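Long-range contact in hypothetical protein PH1897 (Pyrococcus horikoshii, PDB 1VDW), which probably hydrolyses fructose 1,6-bisphosphate to fructose 6-phosphate in a magnesium-dependent reaction, as a homodimeric member of the inositol monophosphatase superfamily: residues A[102-116]-A[198-210]. Sequence-based numbering, arbitrary orientation.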
ATOM      1  N   SER A 102      -7.697   4.925  14.245  1.00  9.91           N
ATOM      2  CA  SER A 102      -7.153   6.262  14.502  1.00  9.53           C
ATOM      3  C   SER A 102      -7.943   6.969  15.601  1.00  9.84           C
ATOM      4  O   SER A 102      -9.155   7.143  15.476  1.00 10.86           O
ATOM      5  CB  SER A 102      -7.212   7.080  13.205  1.00 11.00           C
ATOM      6  OG  SER A 102      -6.801   8.421  13.402  1.00 12.28           O
ATOM      7  N   VAL A 103      -7.257   7.379  16.667  1.00  9.17           N
ATOM      8  CA  VAL A 103      -7.913   8.051  17.788  1.00 10.09           C
ATOM      9  C   VAL A 103      -7.110   9.245  18.288  1.00  9.50           C
ATOM     10  O   VAL A 103      -5.926   9.119  18.590  1.00 10.07           O
ATOM     11  CB  VAL A 103      -8.100   7.083  18.987  1.00 10.66           C
ATOM     12  CG1 VAL A 103      -8.620   7.841  20.202  1.00 13.43           C
ATOM     13  CG2 VAL A 103      -9.059   5.970  18.621  1.00 12.48           C
ATOM     14  N   ALA A 104      -7.760  10.405  18.373  1.00 10.34           N
ATOM     15  CA  ALA A 104      -7.122  11.616  18.886  1.00 10.56           C
ATOM     16  C   ALA A 104      -7.948  12.089  20.084  1.00 11.16           C
ATOM     17  O   ALA A 104      -9.173  12.198  19.999  1.00 12.28           O
ATOM     18  CB  ALA A 104      -7.079  12.692  17.815  1.00 11.08           C
ATOM     19  N   ILE A 105      -7.265  12.350  21.194  1.00 10.92           N
ATOM     20  CA  ILE A 105      -7.907  12.786  22.436  1.00 12.90           C
ATOM     21  C   ILE A 105      -7.606  14.245  22.719  1.00 12.44           C
ATOM     22  O   ILE A 105      -6.446  14.660  22.745  1.00 12.44           O
ATOM     23  CB  ILE A 105      -7.402  11.976  23.639  1.00 12.59           C
ATOM     24  CG1 ILE A 105      -7.459  10.480  23.332  1.00 17.33           C
ATOM     25  CG2 ILE A 105      -8.229  12.312  24.873  1.00 15.68           C
ATOM     26  CD1 ILE A 105      -8.840   9.935  23.157  1.00 18.93           C
ATOM     27  N   PHE A 106      -8.654  15.020  22.966  1.00 14.32           N
ATOM     28  CA  PHE A 106      -8.486  16.442  23.234  1.00 15.78           C
ATOM     29  C   PHE A 106      -8.971  16.848  24.609  1.00 17.20           C
ATOM     30  O   PHE A 106     -10.072  16.475  25.024  1.00 16.85           O
ATOM     31  CB  PHE A 106      -9.247  17.255  22.186  1.00 16.52           C
ATOM     32  CG  PHE A 106      -8.680  17.136  20.805  1.00 16.71           C
ATOM     33  CD1 PHE A 106      -7.769  18.074  20.334  1.00 17.46           C
ATOM     34  CD2 PHE A 106      -9.028  16.066  19.980  1.00 16.31           C
ATOM     35  CE1 PHE A 106      -7.216  17.954  19.069  1.00 18.76           C
ATOM     36  CE2 PHE A 106      -8.476  15.940  18.708  1.00 16.81           C
ATOM     37  CZ  PHE A 106      -7.570  16.885  18.253  1.00 18.32           C
ATOM     38  N   HIS A 107      -8.142  17.608  25.311  1.00 19.54           N
ATOM     39  CA  HIS A 107      -8.537  18.122  26.600  1.00 22.77           C
ATOM     40  C   HIS A 107      -9.110  19.458  26.216  1.00 24.38           C
ATOM     41  O   HIS A 107      -8.384  20.443  26.153  1.00 23.84           O
ATOM     42  CB  HIS A 107      -7.361  18.340  27.544  1.00 23.75           C
ATOM     43  CG  HIS A 107      -7.806  18.833  28.886  1.00 25.77           C
ATOM     44  ND1 HIS A 107      -6.938  19.325  29.841  1.00 26.61           N
ATOM     45  CD2 HIS A 107      -9.048  18.938  29.407  1.00 25.65           C
ATOM     46  CE1 HIS A 107      -7.646  19.716  30.894  1.00 26.29           C
ATOM     47  NE2 HIS A 107      -8.916  19.494  30.658  1.00 27.40           N
ATOM     48  N   GLU A 108     -10.407  19.464  25.928  1.00 26.63           N
ATOM     49  CA  GLU A 108     -11.092  20.667  25.483  1.00 28.13           C
ATOM     50  C   GLU A 108     -10.579  20.815  24.067  1.00 28.40           C
ATOM     51  O   GLU A 108     -10.569  19.839  23.325  1.00 28.40           O
ATOM     52  CB  GLU A 108     -10.696  21.881  26.330  1.00 29.92           C
ATOM     53  CG  GLU A 108     -11.120  21.812  27.781  1.00 31.40           C
ATOM     54  CD  GLU A 108     -12.608  22.016  27.957  1.00 31.36           C
ATOM     55  OE1 GLU A 108     -13.198  22.732  27.122  1.00 32.87           O
ATOM     56  OE2 GLU A 108     -13.175  21.479  28.933  1.00 32.64           O
ATOM     57  N   LYS A 109     -10.125  22.009  23.700  1.00 27.91           N
ATOM     58  CA  LYS A 109      -9.613  22.232  22.350  1.00 27.69           C
ATOM     59  C   LYS A 109      -8.147  21.869  22.200  1.00 26.18           C
ATOM     60  O   LYS A 109      -7.540  22.101  21.154  1.00 27.69           O
ATOM     61  CB  LYS A 109      -9.820  23.685  21.923  1.00 29.83           C
ATOM     62  CG  LYS A 109     -11.234  23.972  21.465  1.00 32.09           C
ATOM     63  CD  LYS A 109     -11.692  22.948  20.437  1.00 34.72           C
ATOM     64  CE  LYS A 109     -10.988  23.085  19.098  1.00 34.57           C
ATOM     65  NZ  LYS A 109     -11.421  22.003  18.156  1.00 36.73           N
ATOM     66  N   ASP A 110      -7.578  21.273  23.236  1.00 23.56           N
ATOM     67  CA  ASP A 110      -6.174  20.911  23.184  1.00 22.60           C
ATOM     68  C   ASP A 110      -5.886  19.411  23.075  1.00 19.73           C
ATOM     69  O   ASP A 110      -6.379  18.611  23.861  1.00 19.38           O
ATOM     70  CB  ASP A 110      -5.466  21.465  24.406  1.00 26.15           C
ATOM     71  CG  ASP A 110      -3.973  21.317  24.318  1.00 28.83           C
ATOM     72  OD1 ASP A 110      -3.395  21.837  23.337  1.00 30.81           O
ATOM     73  OD2 ASP A 110      -3.387  20.683  25.221  1.00 32.37           O
ATOM     74  N   PRO A 111      -5.054  19.015  22.102  1.00 18.86           N
ATOM     75  CA  PRO A 111      -4.709  17.604  21.913  1.00 17.32           C
ATOM     76  C   PRO A 111      -3.687  17.136  22.950  1.00 15.80           C
ATOM     77  O   PRO A 111      -2.627  17.746  23.122  1.00 16.97           O
ATOM     78  CB  PRO A 111      -4.177  17.560  20.483  1.00 17.87           C
ATOM     79  CG  PRO A 111      -3.617  18.933  20.275  1.00 19.31           C
ATOM     80  CD  PRO A 111      -4.426  19.882  21.093  1.00 19.70           C
ATOM     81  N   ILE A 112      -4.022  16.070  23.670  1.00 15.33           N
ATOM     82  CA  ILE A 112      -3.129  15.553  24.701  1.00 14.93           C
ATOM     83  C   ILE A 112      -2.601  14.154  24.422  1.00 13.50           C
ATOM     84  O   ILE A 112      -1.623  13.730  25.029  1.00 14.52           O
ATOM     85  CB  ILE A 112      -3.817  15.551  26.087  1.00 14.68           C
ATOM     86  CG1 ILE A 112      -5.118  14.745  26.027  1.00 16.87           C
ATOM     87  CG2 ILE A 112      -4.097  16.986  26.525  1.00 15.89           C
ATOM     88  CD1 ILE A 112      -5.748  14.494  27.381  1.00 19.82           C
ATOM     89  N   TYR A 113      -3.237  13.444  23.495  1.00 12.93           N
ATOM     90  CA  TYR A 113      -2.811  12.091  23.167  1.00 12.34           C
ATOM     91  C   TYR A 113      -3.502  11.611  21.905  1.00 11.05           C
ATOM     92  O   TYR A 113      -4.651  11.951  21.645  1.00 12.69           O
ATOM     93  CB  TYR A 113      -3.165  11.142  24.315  1.00 12.26           C
ATOM     94  CG  TYR A 113      -2.840   9.690  24.055  1.00 10.60           C
ATOM     95  CD1 TYR A 113      -1.522   9.247  24.017  1.00 12.75           C
ATOM     96  CD2 TYR A 113      -3.855   8.759  23.858  1.00 12.38           C
ATOM     97  CE1 TYR A 113      -1.223   7.905  23.791  1.00 12.25           C
ATOM     98  CE2 TYR A 113      -3.570   7.420  23.632  1.00 12.72           C
ATOM     99  CZ  TYR A 113      -2.254   7.000  23.601  1.00 12.42           C
ATOM    100  OH  TYR A 113      -1.978   5.670  23.385  1.00 13.04           O
ATOM    101  N   ALA A 114      -2.784  10.816  21.124  1.00 10.58           N
ATOM    102  CA  ALA A 114      -3.341  10.243  19.916  1.00  9.98           C
ATOM    103  C   ALA A 114      -2.622   8.943  19.627  1.00  9.91           C
ATOM    104  O   ALA A 114      -1.452   8.770  19.984  1.00 10.08           O
ATOM    105  CB  ALA A 114      -3.171  11.197  18.741  1.00 11.14           C
ATOM    106  N   PHE A 115      -3.331   8.007  19.012  1.00  8.63           N
ATOM    107  CA  PHE A 115      -2.702   6.755  18.639  1.00  8.53           C
ATOM    108  C   PHE A 115      -3.296   6.256  17.342  1.00  8.55           C
ATOM    109  O   PHE A 115      -4.427   6.586  16.974  1.00  8.52           O
ATOM    110  CB  PHE A 115      -2.834   5.684  19.748  1.00  9.22           C
ATOM    111  CG  PHE A 115      -4.172   4.985  19.801  1.00  9.30           C
ATOM    112  CD1 PHE A 115      -4.445   3.900  18.969  1.00 11.39           C
ATOM    113  CD2 PHE A 115      -5.137   5.380  20.718  1.00 11.26           C
ATOM    114  CE1 PHE A 115      -5.661   3.218  19.058  1.00 12.62           C
ATOM    115  CE2 PHE A 115      -6.353   4.702  20.813  1.00 12.35           C
ATOM    116  CZ  PHE A 115      -6.612   3.620  19.983  1.00 12.37           C
ATOM    117  N   ILE A 116      -2.477   5.500  16.629  1.00  7.80           N
ATOM    118  CA  ILE A 116      -2.877   4.866  15.388  1.00  8.02           C
ATOM    119  C   ILE A 116      -2.385   3.434  15.524  1.00  7.47           C
ATOM    120  O   ILE A 116      -1.206   3.195  15.794  1.00  8.62           O
ATOM    121  CB  ILE A 116      -2.217   5.527  14.152  1.00  7.56           C
ATOM    122  CG1 ILE A 116      -2.839   6.906  13.918  1.00  8.43           C
ATOM    123  CG2 ILE A 116      -2.403   4.642  12.907  1.00  8.74           C
ATOM    124  CD1 ILE A 116      -2.110   7.748  12.881  1.00  9.98           C
ATOM    125  N   ARG A 198     -11.962  14.113   6.049  1.00 14.72           N
ATOM    126  CA  ARG A 198     -12.710  14.728   7.140  1.00 14.47           C
ATOM    127  C   ARG A 198     -11.747  14.839   8.319  1.00 15.34           C
ATOM    128  O   ARG A 198     -10.728  14.147   8.358  1.00 14.24           O
ATOM    129  CB  ARG A 198     -13.902  13.854   7.531  1.00 17.19           C
ATOM    130  CG  ARG A 198     -14.832  13.527   6.374  1.00 22.55           C
ATOM    131  CD  ARG A 198     -15.508  14.774   5.833  1.00 26.97           C
ATOM    132  NE  ARG A 198     -16.929  14.811   6.166  1.00 32.65           N
ATOM    133  CZ  ARG A 198     -17.830  13.953   5.695  1.00 33.97           C
ATOM    134  NH1 ARG A 198     -17.459  12.986   4.865  1.00 35.59           N
ATOM    135  NH2 ARG A 198     -19.102  14.060   6.054  1.00 35.69           N
ATOM    136  N   PRO A 199     -12.046  15.713   9.293  1.00 14.39           N
ATOM    137  CA  PRO A 199     -11.153  15.854  10.448  1.00 14.06           C
ATOM    138  C   PRO A 199     -10.934  14.520  11.165  1.00 14.36           C
ATOM    139  O   PRO A 199      -9.856  14.259  11.700  1.00 15.09           O
ATOM    140  CB  PRO A 199     -11.884  16.870  11.321  1.00 15.01           C
ATOM    141  CG  PRO A 199     -12.581  17.728  10.310  1.00 15.53           C
ATOM    142  CD  PRO A 199     -13.137  16.704   9.350  1.00 14.91           C
ATOM    143  N   THR A 200     -11.961  13.678  11.166  1.00 13.59           N
ATOM    144  CA  THR A 200     -11.887  12.371  11.810  1.00 14.09           C
ATOM    145  C   THR A 200     -10.842  11.460  11.161  1.00 13.56           C
ATOM    146  O   THR A 200     -10.264  10.591  11.823  1.00 13.72           O
ATOM    147  CB  THR A 200     -13.261  11.667  11.779  1.00 15.10           C
ATOM    148  OG1 THR A 200     -13.793  11.711  10.447  1.00 16.90           O
ATOM    149  CG2 THR A 200     -14.231  12.359  12.727  1.00 17.83           C
ATOM    150  N   ASP A 201     -10.597  11.662   9.869  1.00 12.40           N
ATOM    151  CA  ASP A 201      -9.620  10.854   9.144  1.00 12.13           C
ATOM    152  C   ASP A 201      -8.185  11.207   9.496  1.00 10.81           C
ATOM    153  O   ASP A 201      -7.314  10.337   9.567  1.00 11.63           O
ATOM    154  CB  ASP A 201      -9.749  11.053   7.628  1.00 12.60           C
ATOM    155  CG  ASP A 201     -11.047  10.532   7.066  1.00 13.61           C
ATOM    156  OD1 ASP A 201     -11.472   9.426   7.454  1.00 14.95           O
ATOM    157  OD2 ASP A 201     -11.631  11.228   6.203  1.00 14.82           O
ATOM    158  N   ILE A 202      -7.942  12.492   9.726  1.00 11.75           N
ATOM    159  CA  ILE A 202      -6.590  12.971   9.958  1.00 11.31           C
ATOM    160  C   ILE A 202      -6.166  13.411  11.347  1.00 11.03           C
ATOM    161  O   ILE A 202      -4.984  13.635  11.577  1.00 10.85           O
ATOM    162  CB  ILE A 202      -6.286  14.157   9.018  1.00 12.37           C
ATOM    163  CG1 ILE A 202      -7.204  15.336   9.361  1.00 14.44           C
ATOM    164  CG2 ILE A 202      -6.498  13.742   7.567  1.00 13.62           C
ATOM    165  CD1 ILE A 202      -6.845  16.625   8.650  1.00 17.81           C
ATOM    166  N   ALA A 203      -7.108  13.535  12.273  1.00 11.11           N
ATOM    167  CA  ALA A 203      -6.772  14.023  13.602  1.00 11.10           C
ATOM    168  C   ALA A 203      -5.568  13.368  14.269  1.00  9.34           C
ATOM    169  O   ALA A 203      -4.607  14.045  14.626  1.00 10.50           O
ATOM    170  CB  ALA A 203      -7.993  13.933  14.511  1.00 12.42           C
ATOM    171  N   ALA A 204      -5.608  12.053  14.437  1.00 10.36           N
ATOM    172  CA  ALA A 204      -4.502  11.368  15.091  1.00  9.44           C
ATOM    173  C   ALA A 204      -3.206  11.472  14.294  1.00  9.06           C
ATOM    174  O   ALA A 204      -2.137  11.701  14.855  1.00  9.71           O
ATOM    175  CB  ALA A 204      -4.858   9.903  15.328  1.00 10.74           C
ATOM    176  N   GLY A 205      -3.306  11.297  12.982  1.00  8.94           N
ATOM    177  CA  GLY A 205      -2.129  11.372  12.136  1.00  9.50           C
ATOM    178  C   GLY A 205      -1.452  12.722  12.217  1.00  9.22           C
ATOM    179  O   GLY A 205      -0.228  12.808  12.209  1.00  9.91           O
ATOM    180  N   VAL A 206      -2.249  13.783  12.298  1.00  9.36           N
ATOM    181  CA  VAL A 206      -1.691  15.126  12.384  1.00 10.84           C
ATOM    182  C   VAL A 206      -0.981  15.325  13.723  1.00 10.28           C
ATOM    183  O   VAL A 206       0.124  15.867  13.773  1.00 10.75           O
ATOM    184  CB  VAL A 206      -2.790  16.195  12.207  1.00 11.15           C
ATOM    185  CG1 VAL A 206      -2.248  17.575  12.560  1.00 13.47           C
ATOM    186  CG2 VAL A 206      -3.280  16.190  10.767  1.00 13.61           C
ATOM    187  N   VAL A 207      -1.609  14.880  14.807  1.00  9.80           N
ATOM    188  CA  VAL A 207      -0.992  15.017  16.123  1.00 10.96           C
ATOM    189  C   VAL A 207       0.323  14.242  16.182  1.00 10.34           C
ATOM    190  O   VAL A 207       1.344  14.755  16.638  1.00 10.94           O
ATOM    191  CB  VAL A 207      -1.922  14.492  17.243  1.00 10.56           C
ATOM    192  CG1 VAL A 207      -1.169  14.432  18.570  1.00 12.92           C
ATOM    193  CG2 VAL A 207      -3.133  15.400  17.384  1.00 12.82           C
ATOM    194  N   ILE A 208       0.301  13.006  15.700  1.00  9.21           N
ATOM    195  CA  ILE A 208       1.493  12.180  15.730  1.00 10.20           C
ATOM    196  C   ILE A 208       2.597  12.699  14.815  1.00  9.47           C
ATOM    197  O   ILE A 208       3.760  12.770  15.220  1.00 10.47           O
ATOM    198  CB  ILE A 208       1.124  10.720  15.393  1.00  9.26           C
ATOM    199  CG1 ILE A 208       0.246  10.161  16.519  1.00 10.12           C
ATOM    200  CG2 ILE A 208       2.377   9.873  15.205  1.00 10.95           C
ATOM    201  CD1 ILE A 208      -0.435   8.854  16.186  1.00  9.71           C
ATOM    202  N   ALA A 209       2.244  13.073  13.589  1.00  9.53           N
ATOM    203  CA  ALA A 209       3.241  13.582  12.659  1.00  9.89           C
ATOM    204  C   ALA A 209       3.835  14.895  13.158  1.00 10.71           C
ATOM    205  O   ALA A 209       5.046  15.097  13.087  1.00 10.99           O
ATOM    206  CB  ALA A 209       2.619  13.769  11.279  1.00 10.49           C
ATOM    207  N   ARG A 210       2.994  15.785  13.676  1.00 11.23           N
ATOM    208  CA  ARG A 210       3.496  17.058  14.177  1.00 12.71           C
ATOM    209  C   ARG A 210       4.482  16.882  15.317  1.00 12.43           C
ATOM    210  O   ARG A 210       5.549  17.489  15.313  1.00 12.46           O
ATOM    211  CB  ARG A 210       2.347  17.951  14.634  1.00 13.40           C
ATOM    212  CG  ARG A 210       1.721  18.716  13.507  1.00 16.20           C
ATOM    213  CD  ARG A 210       0.537  19.529  13.964  1.00 18.69           C
ATOM    214  NE  ARG A 210       0.140  20.455  12.910  1.00 19.50           N
ATOM    215  CZ  ARG A 210      -1.040  21.056  12.841  1.00 20.23           C
ATOM    216  NH1 ARG A 210      -1.960  20.834  13.770  1.00 19.24           N
ATOM    217  NH2 ARG A 210      -1.301  21.873  11.831  1.00 20.85           N
TER
HETATM  218  O   HOH W   1      -5.416  10.034  11.575  1.00 11.52           O
HETATM  219  O   HOH W   2      -8.585  10.376  14.106  1.00 13.66           O
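Ala204 presses its methyl group into the floor of the beta hairpin 102-116, where Ser102, Ala104, Ala114 and Ile116 surround it. Its CB lies 3.1 Å from Ser102 OG, and Val103 O is also close to it. The helix 199-210 rides close to the strands, its axis 6.3 Å from that of strand 102-107 and running across it at 72°. Small residues permit this closeness: Ala104 CB meets Ala203 CB at 3.6 Å. One turn further along, Val207 lies against the second strand, CG1 on Ala114 CB and CG2 on Pro111 CB. The side chains of Ile116 and Ile208 meet at a slant, the CD1 tip of Ile208 resting on CG1 of Ile116 at 3.8 Å. With CG1 of Ile116 turned beside its own backbone N (chi1 -71°) and the chain extended beyond it, CD1 is carried over Gly205 CA, where the glycine offers bare backbone. Cutting Ile116 back to an alanine would probably open a gap over Gly205 and beside Ala204, and take away part of what holds CD1 of Ile208. Beside Ile116, Ser102 OG, anti to its backbone N (chi1 175°), is gripped by two waters. It accepts from one, which also donates to Asp201 O and accepts from Gly205 N, and donates to the other, which in turn donates to Thr200 O. At this kink the N atoms of Ala204 and Gly205 lack their usual intrahelical bonds; the first water serves Gly205 N well, the second Ala204 N only weakly. The chemistry thus pairs aliphatic packing along one part with two bridging waters at the kink: the turn carrying Asp201, a predicted magnesium ligand close to Asp84, is linked to the hairpin through water, while the following turns pack on it directly.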